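Long-range contacts in C protein alpha-antigen (Streptococcus agalactiae, PDB 1YWM), which may play a role in both virulence and immunity as a cell-wall-anchored surface protein, of which this chain is the N-terminal part: residues T119-S123 with P165-I171; K129-V133 with V178-E182. The contacts are given in a common frame with arbitrary orientation. Numbering follows the deposited sequence.

Contact 1. Residues T119-S123 with P165-I171; sequences TIYDS and PKTQTDI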
ATOM      1  N   THR A 119      -1.175   9.170   0.666  1.00 15.21           N
ATOM      2  CA  THR A 119      -0.797   8.535   1.917  1.00 12.85           C
ATOM      3  C   THR A 119       0.344   7.566   1.636  1.00 13.45           C
ATOM      4  O   THR A 119       0.191   6.668   0.810  1.00 17.94           O
ATOM      5  CB  THR A 119      -2.012   7.724   2.426  1.00 19.10           C
ATOM      6  OG1 THR A 119      -3.040   8.627   2.822  1.00 20.59           O
ATOM      7  CG2 THR A 119      -1.634   6.927   3.750  1.00 16.77           C
ATOM      8  N   ILE A 120       1.484   7.740   2.289  1.00 13.87           N
ATOM      9  CA  ILE A 120       2.581   6.819   2.063  1.00 15.15           C
ATOM     10  C   ILE A 120       2.652   5.903   3.292  1.00 17.04           C
ATOM     11  O   ILE A 120       2.605   6.371   4.421  1.00 18.37           O
ATOM     12  CB  ILE A 120       3.932   7.552   1.890  1.00 16.12           C
ATOM     13  CG1 ILE A 120       3.889   8.517   0.675  1.00 16.34           C
ATOM     14  CG2 ILE A 120       5.033   6.542   1.709  1.00 13.67           C
ATOM     15  CD1 ILE A 120       5.065   9.489   0.671  1.00 20.90           C
ATOM     16  N   TYR A 121       2.779   4.610   3.051  1.00 17.19           N
ATOM     17  CA  TYR A 121       2.872   3.653   4.153  1.00 14.89           C
ATOM     18  C   TYR A 121       3.897   2.617   3.790  1.00 18.37           C
ATOM     19  O   TYR A 121       4.464   2.654   2.703  1.00 14.91           O
ATOM     20  CB  TYR A 121       1.498   3.046   4.442  1.00 15.27           C
ATOM     21  CG  TYR A 121       0.889   2.134   3.375  1.00 19.18           C
ATOM     22  CD1 TYR A 121       0.295   2.657   2.222  1.00 12.01           C
ATOM     23  CD2 TYR A 121       0.873   0.739   3.541  1.00 22.21           C
ATOM     24  CE1 TYR A 121      -0.304   1.810   1.257  1.00 15.58           C
ATOM     25  CE2 TYR A 121       0.280  -0.112   2.583  1.00 16.23           C
ATOM     26  CZ  TYR A 121      -0.312   0.425   1.458  1.00 12.97           C
ATOM     27  OH  TYR A 121      -0.896  -0.368   0.501  1.00 14.39           O
ATOM     28  N   ASP A 122       4.180   1.704   4.711  1.00 12.25           N
ATOM     29  CA  ASP A 122       5.203   0.711   4.435  1.00 14.36           C
ATOM     30  C   ASP A 122       4.791  -0.552   5.159  1.00 17.40           C
ATOM     31  O   ASP A 122       4.801  -0.574   6.397  1.00 16.84           O
ATOM     32  CB  ASP A 122       6.545   1.169   4.969  1.00 17.48           C
ATOM     33  CG  ASP A 122       7.674   0.311   4.487  1.00 16.16           C
ATOM     34  OD1 ASP A 122       7.413  -0.757   3.876  1.00 20.23           O
ATOM     35  OD2 ASP A 122       8.857   0.660   4.615  1.00 21.63           O
ATOM     36  N   SER A 123       4.431  -1.580   4.388  1.00 13.57           N
ATOM     37  CA  SER A 123       4.043  -2.868   4.978  1.00 16.29           C
ATOM     38  C   SER A 123       5.263  -3.816   5.210  1.00 17.71           C
ATOM     39  O   SER A 123       5.086  -4.959   5.630  1.00 15.97           O
ATOM     40  CB  SER A 123       2.995  -3.548   4.107  1.00 11.62           C
ATOM     41  OG  SER A 123       3.546  -3.892   2.843  1.00 15.07           O
ATOM     42  N   PRO A 165      -5.274  -0.562   0.081  1.00 16.78           N
ATOM     43  CA  PRO A 165      -4.362   0.445   0.632  1.00 16.11           C
ATOM     44  C   PRO A 165      -4.634   0.678   2.114  1.00 15.01           C
ATOM     45  O   PRO A 165      -5.779   0.552   2.540  1.00 18.26           O
ATOM     46  CB  PRO A 165      -4.694   1.716  -0.177  1.00 18.64           C
ATOM     47  CG  PRO A 165      -6.138   1.520  -0.603  1.00 23.84           C
ATOM     48  CD  PRO A 165      -6.298   0.023  -0.810  1.00 22.85           C
ATOM     49  N   LYS A 166      -3.604   1.041   2.863  1.00 15.02           N
ATOM     50  CA  LYS A 166      -3.726   1.290   4.291  1.00 16.67           C
ATOM     51  C   LYS A 166      -3.030   2.594   4.696  1.00 19.90           C
ATOM     52  O   LYS A 166      -2.203   3.113   3.958  1.00 21.21           O
ATOM     53  CB  LYS A 166      -3.092   0.116   5.060  1.00 21.10           C
ATOM     54  CG  LYS A 166      -3.651  -1.266   4.702  1.00 16.76           C
ATOM     55  CD  LYS A 166      -5.125  -1.394   5.158  1.00 21.27           C
ATOM     56  CE  LYS A 166      -5.798  -2.615   4.548  1.00 18.94           C
ATOM     57  NZ  LYS A 166      -7.290  -2.731   4.782  1.00 19.09           N
ATOM     58  N   THR A 167      -3.343   3.106   5.882  1.00 18.81           N
ATOM     59  CA  THR A 167      -2.437   4.054   6.544  1.00 18.34           C
ATOM     60  C   THR A 167      -1.388   3.307   7.362  1.00 19.59           C
ATOM     61  O   THR A 167      -1.589   2.120   7.716  1.00 18.38           O
ATOM     62  CB  THR A 167      -3.196   4.957   7.510  1.00 22.67           C
ATOM     63  OG1 THR A 167      -3.807   4.128   8.503  1.00 22.92           O
ATOM     64  CG2 THR A 167      -4.346   5.654   6.820  1.00 26.67           C
ATOM     65  N   GLN A 168      -0.294   3.990   7.708  1.00 14.58           N
ATOM     66  CA  GLN A 168       0.712   3.380   8.602  1.00 19.74           C
ATOM     67  C   GLN A 168       0.172   3.001   9.994  1.00 24.39           C
ATOM     68  O   GLN A 168       0.607   2.004  10.613  1.00 19.59           O
ATOM     69  CB  GLN A 168       1.896   4.315   8.760  1.00 21.12           C
ATOM     70  CG  GLN A 168       3.140   3.642   9.273  1.00 15.34           C
ATOM     71  CD  GLN A 168       3.659   2.563   8.313  1.00 26.66           C
ATOM     72  OE1 GLN A 168       3.605   2.727   7.106  1.00 21.41           O
ATOM     73  NE2 GLN A 168       4.169   1.468   8.865  1.00 20.99           N
ATOM     74  N   THR A 169      -0.760   3.808  10.498  1.00 20.74           N
ATOM     75  CA  THR A 169      -1.439   3.476  11.745  1.00 24.84           C
ATOM     76  C   THR A 169      -2.119   2.114  11.633  1.00 23.79           C
ATOM     77  O   THR A 169      -2.029   1.271  12.559  1.00 20.10           O
ATOM     78  CB  THR A 169      -2.492   4.542  12.088  1.00 27.40           C
ATOM     79  OG1 THR A 169      -1.832   5.777  12.414  1.00 30.94           O
ATOM     80  CG2 THR A 169      -3.206   4.152  13.385  1.00 31.89           C
ATOM     81  N   ASP A 170      -2.817   1.907  10.518  1.00 17.89           N
ATOM     82  CA  ASP A 170      -3.469   0.623  10.288  1.00 23.02           C
ATOM     83  C   ASP A 170      -2.434  -0.519  10.189  1.00 19.48           C
ATOM     84  O   ASP A 170      -2.615  -1.562  10.809  1.00 18.97           O
ATOM     85  CB  ASP A 170      -4.394   0.654   9.083  1.00 20.39           C
ATOM     86  CG  ASP A 170      -5.514  -0.387   9.172  1.00 43.77           C
ATOM     87  OD1 ASP A 170      -6.216  -0.597   8.168  1.00 34.63           O
ATOM     88  OD2 ASP A 170      -5.777  -1.050  10.199  1.00 55.96           O
ATOM     89  N   ILE A 171      -1.374  -0.327   9.404  1.00 17.43           N
ATOM     90  CA  ILE A 171      -0.266  -1.296   9.369  1.00 18.27           C
ATOM     91  C   ILE A 171       0.232  -1.668  10.783  1.00 21.45           C
ATOM     92  O   ILE A 171       0.300  -2.860  11.145  1.00 17.25           O
ATOM     93  CB  ILE A 171       0.882  -0.769   8.467  1.00 16.90           C
ATOM     94  CG1 ILE A 171       0.405  -0.636   6.991  1.00 18.33           C
ATOM     95  CG2 ILE A 171       2.181  -1.565   8.663  1.00 19.92           C
ATOM     96  CD1 ILE A 171      -0.083  -1.936   6.255  1.00 14.54           C
TER
HETATM   97  O   HOH W   1       0.661   6.438   6.447  1.00 19.19           O

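Contact 2. Residues K129-V133 with V178-E182; sequences KIEEV and VNELE. With GOL (glycerol), chain D.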
ATOM      1  N   LYS A 129       7.153  -9.814   9.736  1.00 13.75           N
ATOM      2  CA  LYS A 129       6.531 -10.404  10.927  1.00 20.31           C
ATOM      3  C   LYS A 129       5.601 -11.563  10.566  1.00 16.34           C
ATOM      4  O   LYS A 129       5.591 -12.627  11.223  1.00 13.68           O
ATOM      5  CB  LYS A 129       5.781  -9.344  11.745  1.00 19.74           C
ATOM      6  CG  LYS A 129       5.364  -9.801  13.126  1.00 35.68           C
ATOM      7  CD  LYS A 129       6.608 -10.132  13.993  1.00 34.97           C
ATOM      8  CE  LYS A 129       6.275 -10.334  15.461  1.00 54.26           C
ATOM      9  NZ  LYS A 129       5.174 -11.327  15.670  1.00 50.27           N
ATOM     10  N   ILE A 130       4.777 -11.353   9.554  1.00 14.00           N
ATOM     11  CA  ILE A 130       3.894 -12.401   9.109  1.00 15.11           C
ATOM     12  C   ILE A 130       4.667 -13.651   8.703  1.00 16.46           C
ATOM     13  O   ILE A 130       4.262 -14.767   9.058  1.00 14.51           O
ATOM     14  CB  ILE A 130       2.977 -11.924   7.945  1.00 10.89           C
ATOM     15  CG1 ILE A 130       1.894 -10.966   8.465  1.00  9.15           C
ATOM     16  CG2 ILE A 130       2.343 -13.167   7.247  1.00  9.20           C
ATOM     17  CD1 ILE A 130       1.134 -10.202   7.310  1.00 10.57           C
ATOM     18  N   GLU A 131       5.773 -13.484   7.969  1.00 13.04           N
ATOM     19  CA  GLU A 131       6.555 -14.658   7.525  1.00 12.82           C
ATOM     20  C   GLU A 131       7.227 -15.345   8.713  1.00 14.24           C
ATOM     21  O   GLU A 131       7.341 -16.568   8.734  1.00 13.15           O
ATOM     22  CB  GLU A 131       7.615 -14.280   6.462  1.00 15.71           C
ATOM     23  CG  GLU A 131       7.007 -13.906   5.092  1.00 21.61           C
ATOM     24  CD  GLU A 131       5.963 -14.911   4.602  1.00 40.42           C
ATOM     25  OE1 GLU A 131       4.807 -14.493   4.272  1.00 26.88           O
ATOM     26  OE2 GLU A 131       6.300 -16.126   4.558  1.00 26.45           O
ATOM     27  N   GLU A 132       7.631 -14.566   9.707  1.00 16.54           N
ATOM     28  CA  GLU A 132       8.246 -15.147  10.916  1.00 16.86           C
ATOM     29  C   GLU A 132       7.243 -15.999  11.704  1.00 16.71           C
ATOM     30  O   GLU A 132       7.580 -17.120  12.159  1.00 14.00           O
ATOM     31  CB  GLU A 132       8.853 -14.058  11.782  1.00 19.22           C
ATOM     32  CG  GLU A 132      10.007 -13.338  11.074  1.00 21.30           C
ATOM     33  CD  GLU A 132      10.400 -12.024  11.724  1.00 30.32           C
ATOM     34  OE1 GLU A 132      11.400 -11.438  11.276  1.00 33.77           O
ATOM     35  OE2 GLU A 132       9.701 -11.557  12.659  1.00 24.99           O
ATOM     36  N   VAL A 133       6.010 -15.511  11.838  1.00 14.44           N
ATOM     37  CA  VAL A 133       4.972 -16.276  12.558  1.00 17.60           C
ATOM     38  C   VAL A 133       4.577 -17.502  11.734  1.00 16.18           C
ATOM     39  O   VAL A 133       4.337 -18.576  12.280  1.00 14.16           O
ATOM     40  CB  VAL A 133       3.744 -15.406  12.922  1.00 15.84           C
ATOM     41  CG1 VAL A 133       2.619 -16.234  13.591  1.00 13.68           C
ATOM     42  CG2 VAL A 133       4.176 -14.223  13.810  1.00 10.24           C
ATOM     43  N   VAL A 178      -0.908  -9.582  14.545  1.00 15.40           N
ATOM     44  CA  VAL A 178      -0.064 -10.725  14.152  1.00 13.55           C
ATOM     45  C   VAL A 178       0.640 -11.267  15.398  1.00 19.30           C
ATOM     46  O   VAL A 178       0.733 -12.484  15.590  1.00 13.37           O
ATOM     47  CB  VAL A 178       0.945 -10.336  13.041  1.00 10.31           C
ATOM     48  CG1 VAL A 178       2.029 -11.441  12.821  1.00 13.48           C
ATOM     49  CG2 VAL A 178       0.186 -10.116  11.696  1.00 11.90           C
ATOM     50  N   ASN A 179       1.150 -10.367  16.244  1.00 14.37           N
ATOM     51  CA  ASN A 179       1.769 -10.785  17.506  1.00 15.63           C
ATOM     52  C   ASN A 179       0.802 -11.560  18.381  1.00 13.49           C
ATOM     53  O   ASN A 179       1.197 -12.564  19.023  1.00 18.16           O
ATOM     54  CB  ASN A 179       2.234  -9.576  18.318  1.00 19.39           C
ATOM     55  CG  ASN A 179       3.279  -8.767  17.619  1.00 25.89           C
ATOM     56  OD1 ASN A 179       4.013  -9.276  16.780  1.00 39.06           O
ATOM     57  ND2 ASN A 179       3.372  -7.480  17.976  1.00 45.29           N
ATOM     58  N   GLU A 180      -0.445 -11.077  18.437  1.00 14.71           N
ATOM     59  CA  GLU A 180      -1.515 -11.736  19.179  1.00 19.67           C
ATOM     60  C   GLU A 180      -1.913 -13.099  18.609  1.00 21.25           C
ATOM     61  O   GLU A 180      -2.111 -14.061  19.376  1.00 16.29           O
ATOM     62  CB  GLU A 180      -2.752 -10.825  19.308  1.00 19.20           C
ATOM     63  CG  GLU A 180      -2.527  -9.655  20.267  1.00 26.48           C
ATOM     64  CD  GLU A 180      -2.169 -10.127  21.687  1.00 29.36           C
ATOM     65  OE1 GLU A 180      -2.875 -11.025  22.207  1.00 30.83           O
ATOM     66  OE2 GLU A 180      -1.178  -9.621  22.264  1.00 32.01           O
ATOM     67  N   LEU A 181      -2.050 -13.188  17.285  1.00 16.74           N
ATOM     68  CA  LEU A 181      -2.281 -14.483  16.624  1.00 12.72           C
ATOM     69  C   LEU A 181      -1.223 -15.536  17.002  1.00 14.43           C
ATOM     70  O   LEU A 181      -1.544 -16.710  17.254  1.00 14.07           O
ATOM     71  CB  LEU A 181      -2.315 -14.338  15.082  1.00 16.92           C
ATOM     72  CG  LEU A 181      -3.624 -13.808  14.459  1.00 16.28           C
ATOM     73  CD1 LEU A 181      -3.349 -13.303  13.005  1.00 14.62           C
ATOM     74  CD2 LEU A 181      -4.713 -14.879  14.480  1.00 14.73           C
ATOM     75  N   GLU A 182       0.032 -15.130  17.020  1.00 11.57           N
ATOM     76  CA  GLU A 182       1.121 -16.061  17.333  1.00 11.80           C
ATOM     77  C   GLU A 182       0.944 -16.662  18.724  1.00 15.61           C
ATOM     78  O   GLU A 182       1.277 -17.813  18.955  1.00 13.22           O
ATOM     79  CB  GLU A 182       2.478 -15.372  17.205  1.00 14.44           C
ATOM     80  CG  GLU A 182       3.655 -16.338  17.385  1.00 14.42           C
ATOM     81  CD  GLU A 182       4.987 -15.703  17.066  1.00 18.48           C
ATOM     82  OE1 GLU A 182       5.794 -16.315  16.317  1.00 15.25           O
ATOM     83  OE2 GLU A 182       5.205 -14.588  17.559  1.00 19.03           O
TER
HETATM   84  C1  GOL D2002       9.055 -15.675  15.723  1.00 57.75           C
HETATM   85  O1  GOL D2002       8.704 -15.971  17.053  1.00 44.18           O
HETATM   86  C2  GOL D2002       9.049 -14.169  15.509  1.00 61.44           C
HETATM   87  O2  GOL D2002       9.585 -13.500  16.635  1.00 57.59           O
HETATM   88  C3  GOL D2002       7.608 -13.755  15.263  1.00 50.05           C
HETATM   89  O3  GOL D2002       7.090 -13.109  16.408  1.00 52.67           O

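Contact 1. Residues T119-S123 with P165-I171
Where strand 113-121 runs out, the side chain of Q168 takes over as its hydrogen-bonding neighbour. The amide end of Q168 pairs with both the N-H and the C=O of D122: D122 N donates to Q168 OE1 (2.7 Å), and Q168 NE2 donates to D122 O (3.3 Å). A carboxamide, with donor and acceptor side by side, suits this double pairing. Two residues earlier, a water donates to I120 O (2.8 Å) and accepts from Q168 N (2.9 Å). T167 is the N-cap, its OG1 accepting from D170 N at 3.2 Å. The ring of Y121 lies against the helix start and the loop before it, with K166 O over one face (3.1 Å from Y121 CD1) and I171 CG1 3.7 Å from Y121 CD2; K166 O itself finds no polar partner. Outside the contact, S123 OG bonds to D44 and R127, D122 OD1 to T124, and K166 NZ pairs with D160. This is a domain junction, joining the last strand of the fibronectin-like beta sandwich to the capped start of the bundle's third helix.

Contact 2. Residues K129-V133 with V178-E182
The two helical segments run almost exactly parallel, their N-to-C directions 5° apart and their axes 10.1 Å from each other at closest approach. I130 lies nearest V178 (CA to CA 6.6 Å) and V133 nearest E182 (CA to CA 6.1 Å), so the two pairs advance together by about one turn. V178 is the apolar centre: its CG1 lies 3.7 Å from V133 CG2 and its CG2 3.8 Å from I130 CG1. Compact branched aliphatic side chains can pack against each other across this spacing. Helices 124-137 and 168-182 are the first and third of an antiparallel three-helix bundle, in which first and third point the same way; helix 144-163 closes the apolar side, with I157 against I130 and V178, and V150 and L154 against V133. Toward solvent the chemistry turns polar. The methylenes of K129 cover V178 (K129 CG to V178 CG1 3.7 Å) while its long chain carries the ammonium toward the outside of the bundle, where K129 NZ donates to N179 OD1 at 2.6 Å, an oxygen whose position is less certain, and makes a long salt bridge to E182 OE2 (3.8 Å). A glycerol, probably from the crystallisation liquor, bridges the same charges: its O3 accepts from K129 NZ and donates to E182 OE2, both at 2.7 Å, and its O1 donates to E182 OE1 (3.0 Å), which also accepts from N136.

How the contacts relate
Helix 168-182 takes part in both contacts, meeting the end of strand 113-121 with its first turn in contact 1 and helix 124-137 with residues 178-182, further along, in contact 2. Strand 113-121 is followed by helix 124-137, so the segments of the two contacts alternate along the chain; their centres are about 18 Å apart. Contact 1 lies near the middle of the chain, its centre about 6 Å from the chain's centre; contact 2 is about 19 Å out, along the bundle. Each is partly buried. At the junction, backbone groups left by a strand ending and a helix beginning are met by an amide side chain and water, while Y121 packs on I171. Between the helices, side chains alone meet, aliphatic inside and charged at the edge.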